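Local structure of phenol hydroxylase component phN (Pseudomonas stutzeri, 3U52) at residues N87-F100 and F210-T222. The protein probably hydroxylates phenol and related aromatic compounds with dioxygen, as the diiron-bearing subunit of a bacterial multicomponent monooxygenase. Numbering follows the deposited sequence.
Sequences NISDARYVNALKLF and FMSGAAYNGDMAT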
ATOM      1  N   ASN A  87      17.638   6.615  -1.294  1.00 24.11           N
ATOM      2  CA  ASN A  87      17.118   7.822  -1.955  1.00 24.33           C
ATOM      3  C   ASN A  87      16.973   9.053  -1.073  1.00 23.38           C
ATOM      4  O   ASN A  87      16.524  10.088  -1.550  1.00 23.05           O
ATOM      5  CB  ASN A  87      15.783   7.527  -2.636  1.00 24.52           C
ATOM      6  CG  ASN A  87      15.901   6.425  -3.682  1.00 27.91           C
ATOM      7  OD1 ASN A  87      14.993   5.603  -3.853  1.00 34.09           O
ATOM      8  ND2 ASN A  87      17.024   6.405  -4.378  1.00 27.85           N
ATOM      9  N   ILE A  88      17.405   8.973   0.179  1.00 23.18           N
ATOM     10  CA  ILE A  88      17.434  10.165   1.013  1.00 22.33           C
ATOM     11  C   ILE A  88      18.482  11.153   0.490  1.00 23.12           C
ATOM     12  O   ILE A  88      19.366  10.779  -0.290  1.00 22.40           O
ATOM     13  CB  ILE A  88      17.646   9.860   2.541  1.00 23.67           C
ATOM     14  CG1 ILE A  88      18.955   9.101   2.805  1.00 21.67           C
ATOM     15  CG2 ILE A  88      16.395   9.139   3.161  1.00 22.29           C
ATOM     16  CD1 ILE A  88      19.259   8.886   4.303  1.00 20.36           C
ATOM     17  N   SER A  89      18.363  12.415   0.880  1.00 23.73           N
ATOM     18  CA  SER A  89      19.255  13.486   0.395  1.00 24.81           C
ATOM     19  C   SER A  89      20.752  13.200   0.726  1.00 25.50           C
ATOM     20  O   SER A  89      21.630  13.382  -0.139  1.00 25.54           O
ATOM     21  CB  SER A  89      18.813  14.828   0.971  1.00 24.29           C
ATOM     22  OG  SER A  89      18.699  14.715   2.390  1.00 24.50           O
ATOM     23  N   ASP A  90      21.011  12.731   1.952  1.00 24.83           N
ATOM     24  CA  ASP A  90      22.382  12.488   2.488  1.00 25.06           C
ATOM     25  C   ASP A  90      22.244  11.749   3.799  1.00 23.75           C
ATOM     26  O   ASP A  90      21.258  11.944   4.520  1.00 24.09           O
ATOM     27  CB  ASP A  90      23.093  13.824   2.781  1.00 27.13           C
ATOM     28  CG  ASP A  90      24.553  13.625   3.211  1.00 31.40           C
ATOM     29  OD1 ASP A  90      24.850  13.692   4.410  1.00 33.87           O
ATOM     30  OD2 ASP A  90      25.384  13.303   2.340  1.00 36.60           O
ATOM     31  N   ALA A  91      23.221  10.907   4.131  1.00 23.03           N
ATOM     32  CA  ALA A  91      23.165  10.117   5.352  1.00 21.97           C
ATOM     33  C   ALA A  91      23.156  10.999   6.628  1.00 21.54           C
ATOM     34  O   ALA A  91      22.719  10.510   7.677  1.00 22.23           O
ATOM     35  CB  ALA A  91      24.281   9.127   5.411  1.00 21.49           C
ATOM     36  N   ARG A  92      23.591  12.272   6.537  1.00 20.97           N
ATOM     37  CA  ARG A  92      23.501  13.191   7.690  1.00 21.43           C
ATOM     38  C   ARG A  92      22.057  13.225   8.180  1.00 19.84           C
ATOM     39  O   ARG A  92      21.794  13.387   9.377  1.00 21.21           O
ATOM     40  CB  ARG A  92      23.940  14.638   7.369  1.00 20.64           C
ATOM     41  CG  ARG A  92      25.465  14.800   7.161  1.00 25.94           C
ATOM     42  CD  ARG A  92      25.867  16.271   6.833  1.00 28.09           C
ATOM     43  NE  ARG A  92      25.090  16.790   5.698  1.00 36.05           N
ATOM     44  CZ  ARG A  92      25.012  18.073   5.309  1.00 41.55           C
ATOM     45  NH1 ARG A  92      25.657  19.033   5.983  1.00 44.46           N
ATOM     46  NH2 ARG A  92      24.262  18.412   4.243  1.00 40.39           N
ATOM     47  N   TYR A  93      21.114  13.100   7.240  1.00 20.60           N
ATOM     48  CA  TYR A  93      19.674  13.192   7.551  1.00 19.55           C
ATOM     49  C   TYR A  93      19.265  12.140   8.565  1.00 19.43           C
ATOM     50  O   TYR A  93      18.357  12.382   9.359  1.00 20.32           O
ATOM     51  CB  TYR A  93      18.819  13.037   6.258  1.00 19.55           C
ATOM     52  CG  TYR A  93      17.333  12.784   6.547  1.00 20.31           C
ATOM     53  CD1 TYR A  93      16.441  13.855   6.814  1.00 21.21           C
ATOM     54  CD2 TYR A  93      16.825  11.490   6.610  1.00 22.94           C
ATOM     55  CE1 TYR A  93      15.092  13.614   7.083  1.00 19.74           C
ATOM     56  CE2 TYR A  93      15.491  11.241   6.883  1.00 19.59           C
ATOM     57  CZ  TYR A  93      14.631  12.282   7.101  1.00 23.66           C
ATOM     58  OH  TYR A  93      13.320  11.953   7.397  1.00 23.85           O
ATOM     59  N   VAL A  94      19.895  10.961   8.548  1.00 19.12           N
ATOM     60  CA  VAL A  94      19.450   9.865   9.404  1.00 19.13           C
ATOM     61  C   VAL A  94      19.631  10.238  10.917  1.00 20.06           C
ATOM     62  O   VAL A  94      18.915   9.711  11.777  1.00 17.89           O
ATOM     63  CB  VAL A  94      20.123   8.562   9.041  1.00 20.53           C
ATOM     64  CG1 VAL A  94      19.630   7.376   9.920  1.00 22.01           C
ATOM     65  CG2 VAL A  94      19.897   8.275   7.540  1.00 21.25           C
ATOM     66  N   ASN A  95      20.519  11.183  11.203  1.00 19.03           N
ATOM     67  CA  ASN A  95      20.658  11.695  12.566  1.00 20.14           C
ATOM     68  C   ASN A  95      19.398  12.296  13.184  1.00 19.75           C
ATOM     69  O   ASN A  95      19.213  12.187  14.388  1.00 20.56           O
ATOM     70  CB  ASN A  95      21.871  12.604  12.644  1.00 20.57           C
ATOM     71  CG  ASN A  95      23.156  11.817  12.337  1.00 20.61           C
ATOM     72  OD1 ASN A  95      23.603  11.026  13.149  1.00 19.91           O
ATOM     73  ND2 ASN A  95      23.687  11.979  11.138  1.00 22.29           N
ATOM     74  N   ALA A  96      18.526  12.847  12.351  1.00 19.62           N
ATOM     75  CA  ALA A  96      17.238  13.321  12.785  1.00 20.83           C
ATOM     76  C   ALA A  96      16.419  12.129  13.237  1.00 21.42           C
ATOM     77  O   ALA A  96      15.689  12.234  14.209  1.00 21.93           O
ATOM     78  CB  ALA A  96      16.559  14.013  11.694  1.00 21.34           C
ATOM     79  N   LEU A  97      16.576  10.978  12.586  1.00 22.28           N
ATOM     80  CA  LEU A  97      15.789   9.775  12.963  1.00 22.56           C
ATOM     81  C   LEU A  97      16.297   9.061  14.225  1.00 22.81           C
ATOM     82  O   LEU A  97      15.511   8.407  14.955  1.00 22.35           O
ATOM     83  CB  LEU A  97      15.655   8.805  11.768  1.00 23.25           C
ATOM     84  CG  LEU A  97      15.107   9.386  10.434  1.00 25.17           C
ATOM     85  CD1 LEU A  97      15.118   8.319   9.317  1.00 24.42           C
ATOM     86  CD2 LEU A  97      13.704  10.028  10.561  1.00 27.61           C
ATOM     87  N   LYS A  98      17.616   9.149  14.473  1.00 21.56           N
ATOM     88  CA  LYS A  98      18.222   8.605  15.739  1.00 21.49           C
ATOM     89  C   LYS A  98      17.665   9.364  16.933  1.00 22.64           C
ATOM     90  O   LYS A  98      17.256   8.765  17.918  1.00 21.78           O
ATOM     91  CB  LYS A  98      19.737   8.743  15.702  1.00 20.45           C
ATOM     92  CG  LYS A  98      20.348   8.060  14.476  1.00 19.02           C
ATOM     93  CD  LYS A  98      21.816   8.379  14.294  1.00 19.90           C
ATOM     94  CE  LYS A  98      22.290   7.990  12.865  1.00 20.23           C
ATOM     95  NZ  LYS A  98      23.782   8.027  12.785  1.00 25.49           N
ATOM     96  N   LEU A  99      17.599  10.684  16.795  1.00 22.93           N
ATOM     97  CA  LEU A  99      16.945  11.566  17.755  1.00 25.65           C
ATOM     98  C   LEU A  99      15.447  11.246  17.924  1.00 25.32           C
ATOM     99  O   LEU A  99      14.929  11.170  19.039  1.00 25.69           O
ATOM    100  CB  LEU A  99      17.152  13.016  17.299  1.00 25.77           C
ATOM    101  CG  LEU A  99      16.878  14.289  18.100  1.00 31.82           C
ATOM    102  CD1 LEU A  99      17.358  14.238  19.582  1.00 32.64           C
ATOM    103  CD2 LEU A  99      17.588  15.460  17.377  1.00 35.45           C
ATOM    104  N   PHE A 100      14.755  11.060  16.827  1.00 25.20           N
ATOM    105  CA  PHE A 100      13.349  10.701  16.883  1.00 26.26           C
ATOM    106  C   PHE A 100      13.055   9.378  17.591  1.00 26.22           C
ATOM    107  O   PHE A 100      12.216   9.356  18.488  1.00 26.54           O
ATOM    108  CB  PHE A 100      12.748  10.665  15.489  1.00 27.83           C
ATOM    109  CG  PHE A 100      11.230  10.555  15.488  1.00 32.41           C
ATOM    110  CD1 PHE A 100      10.612   9.307  15.393  1.00 33.54           C
ATOM    111  CD2 PHE A 100      10.428  11.694  15.583  1.00 36.60           C
ATOM    112  CE1 PHE A 100       9.235   9.206  15.407  1.00 33.46           C
ATOM    113  CE2 PHE A 100       9.015  11.589  15.592  1.00 36.81           C
ATOM    114  CZ  PHE A 100       8.427  10.353  15.513  1.00 32.95           C
ATOM    115  N   PHE A 210       9.452  17.560  11.506  1.00 32.13           N
ATOM    116  CA  PHE A 210       9.881  16.175  11.277  1.00 31.64           C
ATOM    117  C   PHE A 210       9.300  15.638   9.979  1.00 31.57           C
ATOM    118  O   PHE A 210      10.037  15.040   9.176  1.00 30.90           O
ATOM    119  CB  PHE A 210       9.569  15.221  12.450  1.00 32.20           C
ATOM    120  CG  PHE A 210      10.658  15.177  13.517  1.00 33.09           C
ATOM    121  CD1 PHE A 210      11.871  14.478  13.284  1.00 33.94           C
ATOM    122  CD2 PHE A 210      10.491  15.856  14.750  1.00 30.25           C
ATOM    123  CE1 PHE A 210      12.899  14.445  14.274  1.00 32.44           C
ATOM    124  CE2 PHE A 210      11.496  15.831  15.749  1.00 32.47           C
ATOM    125  CZ  PHE A 210      12.732  15.110  15.509  1.00 32.20           C
ATOM    126  N   MET A 211       8.000  15.874   9.771  1.00 30.24           N
ATOM    127  CA  MET A 211       7.290  15.296   8.644  1.00 29.54           C
ATOM    128  C   MET A 211       7.566  16.056   7.346  1.00 28.85           C
ATOM    129  O   MET A 211       7.743  15.444   6.315  1.00 27.21           O
ATOM    130  CB  MET A 211       5.796  15.179   8.967  1.00 30.26           C
ATOM    131  CG  MET A 211       5.523  14.454  10.337  1.00 30.43           C
ATOM    132  SD  MET A 211       6.158  12.753  10.385  1.00 37.18           S
ATOM    133  CE  MET A 211       6.383  12.452  12.096  1.00 29.94           C
ATOM    134  N   SER A 212       7.658  17.383   7.375  1.00 28.52           N
ATOM    135  CA  SER A 212       8.008  18.050   6.131  1.00 29.39           C
ATOM    136  C   SER A 212       9.511  17.951   5.836  1.00 28.53           C
ATOM    137  O   SER A 212       9.895  17.879   4.665  1.00 28.17           O
ATOM    138  CB  SER A 212       7.422  19.459   6.024  1.00 30.20           C
ATOM    139  OG  SER A 212       8.177  20.342   6.800  1.00 35.66           O
ATOM    140  N   GLY A 213      10.353  17.828   6.875  1.00 27.04           N
ATOM    141  CA  GLY A 213      11.775  17.475   6.677  1.00 25.90           C
ATOM    142  C   GLY A 213      11.912  16.158   5.913  1.00 25.31           C
ATOM    143  O   GLY A 213      12.747  16.037   5.008  1.00 24.68           O
ATOM    144  N   ALA A 214      11.118  15.169   6.288  1.00 23.64           N
ATOM    145  CA  ALA A 214      11.058  13.907   5.560  1.00 24.38           C
ATOM    146  C   ALA A 214      10.708  14.127   4.089  1.00 24.35           C
ATOM    147  O   ALA A 214      11.352  13.547   3.219  1.00 25.12           O
ATOM    148  CB  ALA A 214      10.052  12.949   6.208  1.00 23.93           C
ATOM    149  N   ALA A 215       9.700  14.959   3.831  1.00 24.12           N
ATOM    150  CA  ALA A 215       9.230  15.214   2.464  1.00 25.07           C
ATOM    151  C   ALA A 215      10.333  15.893   1.661  1.00 25.82           C
ATOM    152  O   ALA A 215      10.505  15.543   0.524  1.00 27.63           O
ATOM    153  CB  ALA A 215       7.970  16.058   2.444  1.00 24.09           C
ATOM    154  N   TYR A 216      11.112  16.804   2.257  1.00 26.66           N
ATOM    155  CA  TYR A 216      12.166  17.526   1.499  1.00 26.54           C
ATOM    156  C   TYR A 216      13.474  16.742   1.371  1.00 25.26           C
ATOM    157  O   TYR A 216      14.386  17.183   0.669  1.00 25.17           O
ATOM    158  CB  TYR A 216      12.461  18.876   2.124  1.00 28.32           C
ATOM    159  CG  TYR A 216      11.417  19.973   1.938  1.00 31.84           C
ATOM    160  CD1 TYR A 216      10.060  19.718   2.050  1.00 31.94           C
ATOM    161  CD2 TYR A 216      11.828  21.293   1.719  1.00 37.48           C
ATOM    162  CE1 TYR A 216       9.124  20.743   1.904  1.00 34.97           C
ATOM    163  CE2 TYR A 216      10.905  22.318   1.563  1.00 40.14           C
ATOM    164  CZ  TYR A 216       9.561  22.042   1.675  1.00 37.62           C
ATOM    165  OH  TYR A 216       8.668  23.092   1.510  1.00 38.90           O
ATOM    166  N   ASN A 217      13.578  15.614   2.071  1.00 23.36           N
ATOM    167  CA  ASN A 217      14.802  14.890   2.127  1.00 23.34           C
ATOM    168  C   ASN A 217      14.688  13.449   1.668  1.00 24.11           C
ATOM    169  O   ASN A 217      15.584  12.640   1.924  1.00 24.19           O
ATOM    170  CB  ASN A 217      15.447  15.022   3.518  1.00 23.46           C
ATOM    171  CG  ASN A 217      15.937  16.411   3.770  1.00 23.22           C
ATOM    172  OD1 ASN A 217      17.078  16.739   3.434  1.00 24.39           O
ATOM    173  ND2 ASN A 217      15.059  17.273   4.256  1.00 22.63           N
ATOM    174  N   GLY A 218      13.568  13.104   1.042  1.00 24.66           N
ATOM    175  CA  GLY A 218      13.466  11.831   0.321  1.00 26.16           C
ATOM    176  C   GLY A 218      13.124  10.624   1.160  1.00 27.45           C
ATOM    177  O   GLY A 218      13.320   9.440   0.729  1.00 27.86           O
ATOM    178  N   ASP A 219      12.581  10.887   2.347  1.00 27.10           N
ATOM    179  CA  ASP A 219      12.339   9.804   3.311  1.00 27.28           C
ATOM    180  C   ASP A 219      10.850   9.438   3.209  1.00 27.78           C
ATOM    181  O   ASP A 219       9.988  10.034   3.879  1.00 27.44           O
ATOM    182  CB  ASP A 219      12.743  10.266   4.718  1.00 26.97           C
ATOM    183  CG  ASP A 219      12.393   9.260   5.823  1.00 28.32           C
ATOM    184  OD1 ASP A 219      12.061   8.087   5.538  1.00 30.29           O
ATOM    185  OD2 ASP A 219      12.475   9.653   7.009  1.00 29.25           O
ATOM    186  N   MET A 220      10.562   8.485   2.325  1.00 26.70           N
ATOM    187  CA  MET A 220       9.195   8.100   2.032  1.00 27.00           C
ATOM    188  C   MET A 220       8.510   7.424   3.203  1.00 25.95           C
ATOM    189  O   MET A 220       7.309   7.639   3.417  1.00 26.58           O
ATOM    190  CB  MET A 220       9.152   7.178   0.833  1.00 27.65           C
ATOM    191  CG  MET A 220       7.742   6.730   0.470  1.00 31.35           C
ATOM    192  SD  MET A 220       7.759   5.549  -0.928  1.00 39.03           S
ATOM    193  CE  MET A 220       8.552   6.541  -2.192  1.00 38.21           C
ATOM    194  N   ALA A 221       9.246   6.635   3.969  1.00 24.64           N
ATOM    195  CA  ALA A 221       8.672   5.978   5.153  1.00 24.49           C
ATOM    196  C   ALA A 221       8.109   6.944   6.180  1.00 24.62           C
ATOM    197  O   ALA A 221       6.964   6.802   6.640  1.00 24.08           O
ATOM    198  CB  ALA A 221       9.695   5.045   5.809  1.00 24.53           C
ATOM    199  N   THR A 222       8.926   7.922   6.560  1.00 24.21           N
ATOM    200  CA  THR A 222       8.535   8.921   7.567  1.00 24.64           C
ATOM    201  C   THR A 222       7.368   9.800   7.032  1.00 24.33           C
ATOM    202  O   THR A 222       6.349  10.063   7.738  1.00 23.03           O
ATOM    203  CB  THR A 222       9.800   9.730   8.040  1.00 24.31           C
ATOM    204  OG1 THR A 222      10.750   8.827   8.652  1.00 25.84           O
ATOM    205  CG2 THR A 222       9.450  10.896   9.021  1.00 25.95           C
TER
HETATM  206  O   HOH W   1      12.673  13.967  10.078  1.00 22.15           O
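Y93 reaches across to the turn between helices 187-216 and 220-250, a compact example of how one long aromatic side chain can join a hairpin to a neighbouring helix. With CG anti to the backbone N (chi1 166°), its ring runs beside N217, CD1 3.6 Å from N217 CB, and brings OH close to A214 CA. There the hydroxyl donates to D219 OD2, which meets the ring at its edge; the place of OD2, hence this very short bond, is doubtful. Next along, S89 grips N217 twice: S89 OG donates in the carbonyl plane to N217 OD1 at 2.8 Å. S89 N donates to N217 O at 3.0 Å. The side-chain amide is fixed in its own plane by N217 ND2 donating to G213 O at 2.7 Å (166°). At the far end, F100 CD2 sits over the centre of the F210 ring, an edge-to-face pair with centroids 5.2 Å apart. Replacing Y93 by an alanine would probably leave D219 without this donor and open a gap beside N217. D219 OD1, at the N-cap of helix 220-250, accepts a weak bond from T222 N; F100 and T222 line a xenon pocket in the helical hydroxylase fold that carries the diiron site.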